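Long-range contacts in neutral ceramidase (Pseudomonas aeruginosa, PDB 2ZWS), which hydrolyses the N-acyl linkage of ceramides to sphingosine and free fatty acid, and also runs the reverse synthesis, as a secreted zinc-dependent amidase: residues P549-R554 with N620-W625; S114-Q119 with N507-V512; K167-A172 with T451-A456; R419-V424 with R434-N439. All blocks are in the same frame, centred on the assembly; numbering follows the deposited sequence. Where two conformers were deposited one is given.

Interaction 1: residues P549-R554 with N620-W625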
# COMPACT_ATOMS: atom_id res chain seq x y z
N PRO A 549 -6.22 21.79 1.89
CA PRO A 549 -6.81 20.44 2.08
C PRO A 549 -6.42 19.77 3.41
O PRO A 549 -7.09 18.80 3.79
CB PRO A 549 -6.27 19.64 0.86
CG PRO A 549 -5.13 20.36 0.39
CD PRO A 549 -5.32 21.82 0.72
N LYS A 550 -5.38 20.26 4.10
CA LYS A 550 -5.09 19.72 5.47
C LYS A 550 -6.25 19.98 6.43
O LYS A 550 -6.37 19.29 7.45
CB LYS A 550 -3.82 20.31 6.10
CG LYS A 550 -2.54 19.64 5.70
CD LYS A 550 -1.31 20.36 6.34
CE LYS A 550 -0.07 19.56 6.02
NZ LYS A 550 1.14 20.17 6.59
N ASN A 551 -7.09 20.95 6.10
CA ASN A 551 -8.23 21.27 6.99
C ASN A 551 -9.26 20.14 7.09
O ASN A 551 -9.88 19.97 8.13
CB ASN A 551 -8.96 22.53 6.51
CG ASN A 551 -8.15 23.79 6.70
OD1 ASN A 551 -7.40 23.96 7.69
ND2 ASN A 551 -8.26 24.68 5.74
N ASP A 552 -9.43 19.37 6.01
CA ASP A 552 -10.40 18.27 5.98
C ASP A 552 -9.99 17.33 4.84
O ASP A 552 -9.87 17.77 3.70
CB ASP A 552 -11.82 18.79 5.80
CG ASP A 552 -12.89 17.75 6.10
OD1 ASP A 552 -12.81 16.61 5.58
OD2 ASP A 552 -13.81 18.06 6.89
N LEU A 553 -9.79 16.05 5.14
CA LEU A 553 -9.37 15.07 4.10
C LEU A 553 -10.46 14.72 3.13
O LEU A 553 -10.22 14.06 2.10
CB LEU A 553 -8.93 13.78 4.78
CG LEU A 553 -7.91 13.95 5.88
CD1 LEU A 553 -7.49 12.60 6.43
CD2 LEU A 553 -6.73 14.65 5.36
N ARG A 554 -11.68 15.13 3.48
CA ARG A 554 -12.86 14.82 2.68
C ARG A 554 -13.02 13.31 2.45
O ARG A 554 -13.30 12.84 1.35
CB ARG A 554 -12.88 15.65 1.39
CG ARG A 554 -12.87 17.16 1.70
CD ARG A 554 -13.42 18.02 0.60
NE ARG A 554 -14.86 17.84 0.40
CZ ARG A 554 -15.81 18.39 1.15
NH1 ARG A 554 -17.09 18.15 0.86
NH2 ARG A 554 -15.49 19.17 2.18
N ASN A 620 -12.31 23.28 2.16
CA ASN A 620 -12.50 23.72 3.54
C ASN A 620 -11.49 24.81 3.85
O ASN A 620 -10.35 24.75 3.38
CB ASN A 620 -12.35 22.55 4.54
CG ASN A 620 -13.35 21.43 4.26
OD1 ASN A 620 -13.12 20.60 3.38
ND2 ASN A 620 -14.48 21.41 5.00
N ALA A 621 -11.92 25.80 4.62
CA ALA A 621 -11.05 26.92 4.98
C ALA A 621 -10.98 27.16 6.48
O ALA A 621 -11.96 26.92 7.18
CB ALA A 621 -11.53 28.18 4.27
N LYS A 622 -9.83 27.61 6.98
CA LYS A 622 -9.62 27.85 8.42
C LYS A 622 -9.54 29.37 8.73
O LYS A 622 -8.80 30.11 8.06
CB LYS A 622 -8.31 27.19 8.88
CG LYS A 622 -8.03 27.29 10.40
CD LYS A 622 -6.63 26.76 10.72
CE LYS A 622 -6.29 26.93 12.18
NZ LYS A 622 -5.06 26.16 12.54
N ASN A 623 -10.31 29.81 9.73
CA ASN A 623 -10.28 31.22 10.19
C ASN A 623 -9.13 31.44 11.17
O ASN A 623 -9.01 30.69 12.14
CB ASN A 623 -11.61 31.54 10.87
CG ASN A 623 -11.75 33.03 11.25
OD1 ASN A 623 -11.13 33.52 12.21
ND2 ASN A 623 -12.61 33.73 10.52
N PHE A 624 -8.28 32.44 10.95
CA PHE A 624 -7.09 32.64 11.81
C PHE A 624 -7.46 32.91 13.26
O PHE A 624 -6.84 32.39 14.21
CB PHE A 624 -6.24 33.81 11.30
CG PHE A 624 -5.03 34.12 12.16
CD1 PHE A 624 -3.91 33.29 12.15
CD2 PHE A 624 -5.00 35.26 12.95
CE1 PHE A 624 -2.78 33.59 12.94
CE2 PHE A 624 -3.89 35.56 13.75
CZ PHE A 624 -2.78 34.73 13.74
N TRP A 625 -8.51 33.71 13.42
CA TRP A 625 -8.92 34.28 14.71
C TRP A 625 -9.63 33.27 15.60
O TRP A 625 -9.40 33.21 16.83
CB TRP A 625 -9.84 35.49 14.47
CG TRP A 625 -9.17 36.60 13.70
CD1 TRP A 625 -8.45 37.64 14.23
CD2 TRP A 625 -9.14 36.78 12.28
NE1 TRP A 625 -7.98 38.46 13.23
CE2 TRP A 625 -8.39 37.95 12.02
CE3 TRP A 625 -9.67 36.06 11.19
CZ2 TRP A 625 -8.15 38.42 10.72
CZ3 TRP A 625 -9.44 36.54 9.90
CH2 TRP A 625 -8.69 37.71 9.68
O HOH W 1 -10.45 20.34 2.80
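The guanidinium of Arg554 meets the side-chain amide of Asn620 at its edge, with Asn620 CG lying in the guanidinium plane and the two flat groups turned 29° apart. Arg554 NH2 donates to Asn620 OD1 over 3.0 Å, and the same nitrogen forms a salt bridge with Glu631. Asp552 sets its carboxylate almost parallel to that amide, the planes 17° apart, while its CB rests 3.3 Å from Asn620 OD1. A water is a second polar partner of this oxygen, hydrogen-bonding to Asn620 OD1 (2.7 Å) and to Asp552 O and so linking the two segments. Here the loop between strands 539-545 and 560-566 meets the end of strand 611-622 in the C-terminal beta-sandwich, where the region required for correct folding and localization begins. The loop turns through an Asx turn, Asp552 OD1 accepting from Arg554 N at 2.8 Å through its anti lone pair. On the backbone side of Asn620, Asn551 ND2, held chiefly by Asp515 OD2, also donates to Asn620 O at 3.2 Å from above the carbonyl plane. Asn551 OD1 packs 3.6 Å from Lys622 CB, the two side chains crossing at about a right angle; the ammonium of Lys622 continues to Val512 O.

Interaction 2: residues S114-Q119 with N507-V512. With FMT (formic acid), chain F.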
# COMPACT_ATOMS: atom_id res chain seq x y z
N SER A 114 12.10 11.72 6.36
CA SER A 114 11.93 12.71 5.28
C SER A 114 10.63 13.52 5.42
O SER A 114 10.45 14.57 4.78
CB SER A 114 11.95 12.03 3.91
OG SER A 114 10.83 11.17 3.83
N VAL A 115 9.70 13.00 6.23
CA VAL A 115 8.39 13.62 6.46
C VAL A 115 8.46 14.64 7.62
O VAL A 115 7.48 15.38 7.88
CB VAL A 115 7.32 12.54 6.79
CG1 VAL A 115 5.92 13.11 6.65
CG2 VAL A 115 7.47 11.28 5.87
N LEU A 116 9.62 14.65 8.31
CA LEU A 116 9.89 15.51 9.47
C LEU A 116 9.12 15.05 10.72
O LEU A 116 8.92 15.84 11.65
CB LEU A 116 9.54 16.98 9.19
CG LEU A 116 10.15 17.64 7.95
CD1 LEU A 116 9.62 19.05 7.77
CD2 LEU A 116 11.68 17.63 8.06
N GLY A 117 8.70 13.78 10.74
CA GLY A 117 8.10 13.19 11.93
C GLY A 117 6.70 12.62 11.68
O GLY A 117 6.30 12.38 10.54
N PHE A 118 5.96 12.44 12.77
CA PHE A 118 4.67 11.79 12.78
C PHE A 118 3.56 12.75 12.36
O PHE A 118 3.47 13.87 12.89
CB PHE A 118 4.41 11.33 14.21
CG PHE A 118 3.13 10.60 14.39
CD1 PHE A 118 2.10 11.14 15.17
CD2 PHE A 118 2.94 9.38 13.76
CE1 PHE A 118 0.91 10.46 15.33
CE2 PHE A 118 1.77 8.69 13.92
CZ PHE A 118 0.74 9.22 14.69
N GLN A 119 2.69 12.31 11.45
CA GLN A 119 1.62 13.14 10.95
C GLN A 119 0.30 12.51 11.41
O GLN A 119 -0.26 11.61 10.77
CB GLN A 119 1.69 13.25 9.42
CG GLN A 119 3.06 13.74 8.88
CD GLN A 119 3.63 14.97 9.62
OE1 GLN A 119 4.81 14.98 10.05
NE2 GLN A 119 2.81 16.01 9.74
N ASN A 507 7.27 15.82 15.78
CA ASN A 507 6.90 16.36 14.49
C ASN A 507 7.41 17.75 14.29
O ASN A 507 7.23 18.60 15.18
CB ASN A 507 5.39 16.42 14.36
CG ASN A 507 4.96 17.22 13.14
OD1 ASN A 507 5.38 16.90 12.04
ND2 ASN A 507 4.17 18.28 13.35
N PHE A 508 8.01 17.99 13.11
CA PHE A 508 8.52 19.32 12.74
C PHE A 508 7.86 19.89 11.49
O PHE A 508 8.22 20.97 11.03
CB PHE A 508 10.05 19.32 12.69
CG PHE A 508 10.66 19.15 14.03
CD1 PHE A 508 10.91 17.88 14.55
CD2 PHE A 508 10.97 20.26 14.81
CE1 PHE A 508 11.46 17.72 15.81
CE2 PHE A 508 11.52 20.11 16.07
CZ PHE A 508 11.77 18.82 16.57
N GLN A 509 6.82 19.21 11.00
CA GLN A 509 6.04 19.74 9.90
C GLN A 509 4.97 20.69 10.42
O GLN A 509 4.12 20.30 11.22
CB GLN A 509 5.37 18.59 9.12
CG GLN A 509 4.40 19.05 8.05
CD GLN A 509 5.05 19.87 6.95
OE1 GLN A 509 5.91 19.39 6.21
NE2 GLN A 509 4.60 21.12 6.81
N THR A 510 5.02 21.95 9.95
CA THR A 510 4.05 22.95 10.36
C THR A 510 2.66 22.62 9.78
O THR A 510 2.55 21.95 8.76
CB THR A 510 4.53 24.35 9.91
OG1 THR A 510 5.94 24.49 10.19
CG2 THR A 510 3.80 25.45 10.63
N GLY A 511 1.60 23.12 10.42
CA GLY A 511 0.25 22.90 9.93
C GLY A 511 -0.30 24.14 9.25
O GLY A 511 0.45 25.02 8.80
N VAL A 512 -1.62 24.24 9.23
CA VAL A 512 -2.31 25.36 8.60
C VAL A 512 -2.49 26.47 9.62
O VAL A 512 -3.14 26.28 10.64
CB VAL A 512 -3.71 24.94 8.13
CG1 VAL A 512 -4.37 26.07 7.36
CG2 VAL A 512 -3.65 23.65 7.26
C FMT F . 0.20 25.24 12.93
O1 FMT F . 1.32 25.63 12.58
O2 FMT F . -0.70 25.95 13.39
O HOH W 2 6.36 16.72 5.75
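Phe508 N donates to Leu116 O over 2.8 Å, the tight point of a contact in which a Schellman motif meets an Asx turn. Leu116, with positive phi, is the C-prime residue that ends the helix at 109-112, and its carbonyl receives the N-H nearly along the C=O axis. Asn507 CA adds a CA-H...O contact to the same oxygen. Next to it Gly117 and Asn507 form a single beta bridge with their CA atoms 4.2 Å apart. Glycine at 117 lets the two backbones come this close, at backbone angles that favour glycine. The side chain of Leu116 belongs to this close-fitting part: its CB packs 4.2 Å from Phe508 CB, and its CD1 lies 4.0 Å from Gln509 OE1.

Away from the bridge the fit is looser. The ring of Phe508 turns away from the 114-119 segment and lies against helix 350-354, on an exposed part of the surface. Phe118 likewise directs its ring elsewhere, edge-to-face with His107. A water spans the two segments, donating to both Val115 O and Gln509 OE1, and the latter oxygen also accepts from Lys32. Farther out, at exposed Thr510 and Gly511, a formic acid molecule, probably from the crystallisation liquor, takes a weak bond from Gly511 N.

The contact joins parts of the N-terminal and C-terminal regions. The 507-512 loop holds its own shape through the amide of Asn507, whose CG is anti to the backbone N (chi1 169°): OD1 accepts from Gln509 N, and Asn507 ND2 donates to Gln509 O at 2.9 Å.

Interaction 3: residues K167-A172 with T451-A456. Unlike the reference sequence in segment 167-172: Ala172 (reference Val).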
# COMPACT_ATOMS: atom_id res chain seq x y z
N LYS A 167 24.17 -14.07 -7.45
CA LYS A 167 25.07 -14.70 -6.47
C LYS A 167 24.42 -15.91 -5.81
O LYS A 167 25.10 -16.67 -5.12
CB LYS A 167 25.53 -13.71 -5.39
CG LYS A 167 26.27 -12.46 -5.88
CD LYS A 167 27.55 -12.78 -6.61
CE LYS A 167 28.43 -11.54 -6.71
NZ LYS A 167 29.47 -11.68 -7.77
N ASN A 168 23.10 -16.09 -5.96
CA ASN A 168 22.42 -17.26 -5.40
C ASN A 168 22.72 -18.51 -6.22
O ASN A 168 22.70 -18.45 -7.44
CB ASN A 168 20.91 -17.03 -5.35
CG ASN A 168 20.52 -15.89 -4.42
OD1 ASN A 168 20.76 -15.94 -3.21
ND2 ASN A 168 19.94 -14.85 -5.00
N PRO A 169 23.01 -19.64 -5.54
CA PRO A 169 23.30 -20.88 -6.27
C PRO A 169 22.06 -21.61 -6.77
O PRO A 169 22.18 -22.61 -7.49
CB PRO A 169 23.99 -21.74 -5.20
CG PRO A 169 23.40 -21.29 -3.93
CD PRO A 169 23.10 -19.81 -4.08
N ASP A 170 20.88 -21.12 -6.40
CA ASP A 170 19.63 -21.86 -6.57
C ASP A 170 18.56 -21.09 -7.36
O ASP A 170 17.41 -21.01 -6.93
CB ASP A 170 19.08 -22.25 -5.19
CG ASP A 170 18.69 -21.02 -4.32
OD1 ASP A 170 19.31 -19.94 -4.43
OD2 ASP A 170 17.75 -21.16 -3.50
N ILE A 171 18.91 -20.56 -8.53
CA ILE A 171 17.98 -19.69 -9.26
C ILE A 171 17.29 -20.28 -10.49
O ILE A 171 16.84 -19.53 -11.35
CB ILE A 171 18.61 -18.31 -9.61
CG1 ILE A 171 19.74 -18.44 -10.64
CG2 ILE A 171 19.09 -17.62 -8.36
CD1 ILE A 171 20.17 -17.12 -11.27
N ALA A 172 17.23 -21.61 -10.59
CA ALA A 172 16.47 -22.22 -11.69
C ALA A 172 15.02 -21.77 -11.65
O ALA A 172 14.39 -21.80 -10.60
CB ALA A 172 16.55 -23.74 -11.63
N THR A 451 18.90 -12.69 0.66
CA THR A 451 19.47 -13.97 1.07
C THR A 451 20.89 -13.71 1.60
O THR A 451 21.45 -12.65 1.36
CB THR A 451 19.59 -14.95 -0.10
OG1 THR A 451 20.40 -14.34 -1.10
CG2 THR A 451 18.20 -15.28 -0.70
N ARG A 452 21.48 -14.70 2.26
CA ARG A 452 22.89 -14.59 2.72
C ARG A 452 23.84 -14.16 1.58
O ARG A 452 24.70 -13.27 1.76
CB ARG A 452 23.36 -15.92 3.34
CG ARG A 452 24.83 -15.94 3.80
CD ARG A 452 25.04 -15.02 4.97
NE ARG A 452 26.43 -14.76 5.35
CZ ARG A 452 27.15 -13.72 4.91
NH1 ARG A 452 28.39 -13.55 5.35
NH2 ARG A 452 26.63 -12.86 4.04
N GLU A 453 23.64 -14.77 0.42
CA GLU A 453 24.51 -14.50 -0.75
C GLU A 453 24.29 -13.09 -1.30
O GLU A 453 25.24 -12.34 -1.54
CB GLU A 453 24.29 -15.55 -1.84
CG GLU A 453 24.58 -16.99 -1.38
CD GLU A 453 23.38 -17.76 -0.78
OE1 GLU A 453 22.37 -17.16 -0.31
OE2 GLU A 453 23.46 -19.02 -0.78
N GLU A 454 23.02 -12.69 -1.44
CA GLU A 454 22.72 -11.32 -1.84
C GLU A 454 23.28 -10.31 -0.85
O GLU A 454 23.80 -9.26 -1.24
CB GLU A 454 21.21 -11.11 -1.95
CG GLU A 454 20.58 -11.78 -3.15
CD GLU A 454 19.10 -12.03 -2.97
OE1 GLU A 454 18.53 -11.59 -1.95
OE2 GLU A 454 18.52 -12.69 -3.86
N TYR A 455 23.11 -10.60 0.45
CA TYR A 455 23.56 -9.69 1.49
C TYR A 455 25.03 -9.35 1.31
O TYR A 455 25.41 -8.19 1.45
CB TYR A 455 23.35 -10.31 2.87
CG TYR A 455 23.72 -9.42 4.02
CD1 TYR A 455 22.75 -8.63 4.65
CD2 TYR A 455 25.04 -9.39 4.51
CE1 TYR A 455 23.07 -7.81 5.72
CE2 TYR A 455 25.39 -8.57 5.59
CZ TYR A 455 24.38 -7.79 6.20
OH TYR A 455 24.69 -6.98 7.26
N ALA A 456 25.83 -10.38 0.96
CA ALA A 456 27.29 -10.19 0.84
C ALA A 456 27.66 -9.16 -0.22
O ALA A 456 28.67 -8.46 -0.08
CB ALA A 456 28.00 -11.52 0.57
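Asn168 and Glu453 bury nearly equal areas and carry most of this contact, with Lys167 beside them. The amide of Asn168 is gripped at both ends by the start of helix 452-457. Thr451 OG1 donates to Asn168 OD1 over 2.7 Å, in the carbonyl plane and on a lone pair. At the other end Asn168 ND2 donates to Glu454 OE2 at 2.8 Å, on the anti side and 34° out of the plane of a carboxylate that is turned 76° from the amide. The same ND2 also donates to His165 O, and these bonds together fix the rotation of a buried amide.

Glu453 lies over the backbone of the loop. Its CB is 3.6 Å from Lys167 O, and its chain bends at chi2 (90°), which turns CD back toward Pro169. There Glu453 OE2 comes within 3.4 Å of Pro169 CD, the proline ring and the glutamate side chain crossing at about a right angle. The charge of Glu453 is met outside the two segments by a salt bridge from Arg419. Lys167 contributes its CB, 4.2 Å from Glu453 CB, while its ammonium end leads away from the helix.

Glu454 has a second role: its OE1 accepts from Thr451 N and also from Thr413, whereas Thr451 OG1 in turn accepts from Glu454 N at 3.1 Å. Asn168 therefore binds both side chains of a reciprocal pair, in an arrangement that pins the loop after helix 162-165 to a helix N-terminus closed by a classical capping box.

Interaction 4: residues R419-V424 with R434-N439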
# COMPACT_ATOMS: atom_id res chain seq x y z
N ARG A 419 12.74 -18.98 -1.21
CA ARG A 419 13.29 -19.98 -0.28
C ARG A 419 12.32 -20.27 0.89
O ARG A 419 12.16 -21.42 1.32
CB ARG A 419 14.65 -19.54 0.26
CG ARG A 419 15.78 -19.81 -0.74
CD ARG A 419 17.08 -19.44 -0.09
NE ARG A 419 18.13 -19.25 -1.07
CZ ARG A 419 19.33 -18.78 -0.75
NH1 ARG A 419 20.26 -18.63 -1.70
NH2 ARG A 419 19.60 -18.49 0.52
N ILE A 420 11.66 -19.22 1.38
CA ILE A 420 10.71 -19.40 2.48
C ILE A 420 9.48 -20.16 2.00
O ILE A 420 9.04 -21.10 2.64
CB ILE A 420 10.34 -18.06 3.12
CG1 ILE A 420 11.60 -17.44 3.76
CG2 ILE A 420 9.26 -18.27 4.17
CD1 ILE A 420 11.41 -16.04 4.31
N ARG A 421 8.97 -19.78 0.83
CA ARG A 421 7.85 -20.48 0.22
C ARG A 421 8.12 -21.98 0.09
O ARG A 421 7.29 -22.80 0.47
CB ARG A 421 7.60 -19.88 -1.16
CG ARG A 421 6.15 -19.64 -1.47
CD ARG A 421 6.03 -19.35 -2.94
NE ARG A 421 6.77 -18.15 -3.33
CZ ARG A 421 7.04 -17.81 -4.60
NH1 ARG A 421 6.66 -18.58 -5.62
NH2 ARG A 421 7.68 -16.67 -4.83
N ARG A 422 9.29 -22.32 -0.46
CA ARG A 422 9.70 -23.72 -0.64
C ARG A 422 9.74 -24.47 0.69
O ARG A 422 9.30 -25.61 0.79
CB ARG A 422 11.09 -23.80 -1.26
CG ARG A 422 11.14 -23.47 -2.74
CD ARG A 422 12.57 -23.37 -3.24
NE ARG A 422 12.55 -23.10 -4.66
CZ ARG A 422 13.58 -22.64 -5.37
NH1 ARG A 422 14.74 -22.37 -4.78
NH2 ARG A 422 13.42 -22.44 -6.67
N ALA A 423 10.33 -23.81 1.69
CA ALA A 423 10.52 -24.45 3.00
C ALA A 423 9.17 -24.69 3.67
O ALA A 423 8.93 -25.75 4.26
CB ALA A 423 11.41 -23.59 3.86
N VAL A 424 8.28 -23.71 3.58
CA VAL A 424 6.93 -23.83 4.13
C VAL A 424 6.10 -24.88 3.38
O VAL A 424 5.43 -25.71 4.02
CB VAL A 424 6.23 -22.47 4.18
CG1 VAL A 424 4.69 -22.62 4.44
CG2 VAL A 424 6.90 -21.57 5.22
N ARG A 434 -1.25 -27.15 -0.77
CA ARG A 434 -0.75 -27.31 -2.13
C ARG A 434 -0.21 -26.02 -2.75
O ARG A 434 0.45 -26.06 -3.77
CB ARG A 434 -1.86 -27.89 -3.03
CG ARG A 434 -2.40 -29.27 -2.55
CD ARG A 434 -1.31 -30.36 -2.67
NE ARG A 434 -1.69 -31.66 -2.07
CZ ARG A 434 -1.26 -32.12 -0.89
NH1 ARG A 434 -0.44 -31.41 -0.11
NH2 ARG A 434 -1.66 -33.32 -0.47
N HIS A 435 -0.53 -24.88 -2.14
CA HIS A 435 -0.05 -23.61 -2.66
C HIS A 435 0.29 -22.71 -1.49
O HIS A 435 -0.48 -22.61 -0.53
CB HIS A 435 -1.10 -22.93 -3.53
CG HIS A 435 -1.56 -23.77 -4.69
ND1 HIS A 435 -0.78 -23.99 -5.80
CD2 HIS A 435 -2.71 -24.45 -4.89
CE1 HIS A 435 -1.43 -24.77 -6.65
NE2 HIS A 435 -2.60 -25.06 -6.11
N VAL A 436 1.47 -22.10 -1.55
CA VAL A 436 1.90 -21.16 -0.50
C VAL A 436 2.10 -19.80 -1.15
O VAL A 436 2.85 -19.69 -2.11
CB VAL A 436 3.20 -21.64 0.17
CG1 VAL A 436 3.70 -20.62 1.19
CG2 VAL A 436 2.98 -23.01 0.82
N VAL A 437 1.37 -18.80 -0.68
CA VAL A 437 1.48 -17.45 -1.22
C VAL A 437 2.23 -16.59 -0.19
O VAL A 437 1.84 -16.55 0.98
CB VAL A 437 0.10 -16.83 -1.48
CG1 VAL A 437 0.27 -15.38 -1.93
CG2 VAL A 437 -0.62 -17.61 -2.56
N PHE A 438 3.29 -15.92 -0.63
CA PHE A 438 4.09 -15.11 0.27
C PHE A 438 3.70 -13.65 0.09
O PHE A 438 3.95 -13.09 -0.95
CB PHE A 438 5.57 -15.32 -0.07
CG PHE A 438 6.50 -14.62 0.86
CD1 PHE A 438 7.06 -15.28 1.94
CD2 PHE A 438 6.82 -13.27 0.66
CE1 PHE A 438 7.93 -14.62 2.82
CE2 PHE A 438 7.70 -12.61 1.52
CZ PHE A 438 8.24 -13.28 2.61
N ASN A 439 3.05 -13.05 1.08
CA ASN A 439 2.66 -11.64 1.00
C ASN A 439 3.58 -10.79 1.87
O ASN A 439 3.42 -10.78 3.08
CB ASN A 439 1.18 -11.51 1.43
CG ASN A 439 0.55 -10.18 1.02
OD1 ASN A 439 1.21 -9.11 0.95
ND2 ASN A 439 -0.74 -10.23 0.76
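Arg421 NH2 is gripped by two groups beyond the strand, Asp179 OD2 in a salt bridge and Asn245 OD1 in a hydrogen bond, while the aliphatic part of the same arginine lies across Val436. In the conformer described, the chain of Arg421 bends at chi3 to bring its guanidinium there. Arg421 CD packs 3.3 Å from Val436 O, and Arg421 CG lies 3.7 Å from Val436 CG1 as the two side chains slide past each other in opposite directions. Val436 buries more surface here than any other residue; besides Arg421, its CG1 touches Val424 CG1 at 3.9 Å. One turn back along the helix, Ile420 CD1 approaches Phe438 CE1 at 4.0 Å. The methyl Ile420 CG2 is close to the same ring atom, and the ring of Phe438 also meets Phe412 edge-to-face. Val436 and Phe438, alternate residues of the strand, thus present one face to the helix. The short segments approach to 8.5 Å between axes, their directions 147° apart. Helix 414-428 packs in this way on edge strand 435-439, which runs parallel to strand 403-407: a beta-alpha-beta crossover.

The four contacts form two pairs. Interactions 1 and 2, with centres about 17 Å apart, touch where Lys622 NZ reaches Val512 O, so the loop 507-512 connects the N-terminal region to the C-terminal beta-sandwich. Interactions 3 and 4, with centres about 18 Å apart, both lie in the N-terminal region and meet through Arg419 of helix 414-428, which bridges Glu453 and Asp170. Between the pairs the centres are 39 to 52 Å apart. Along the chain, interaction 4 is nested inside the loop closed by interaction 3, and that inside the loop of interaction 2; interaction 1 follows in series. Packing within the N-terminal region and its junction with the C-terminal region thus lie in separate parts of the fold.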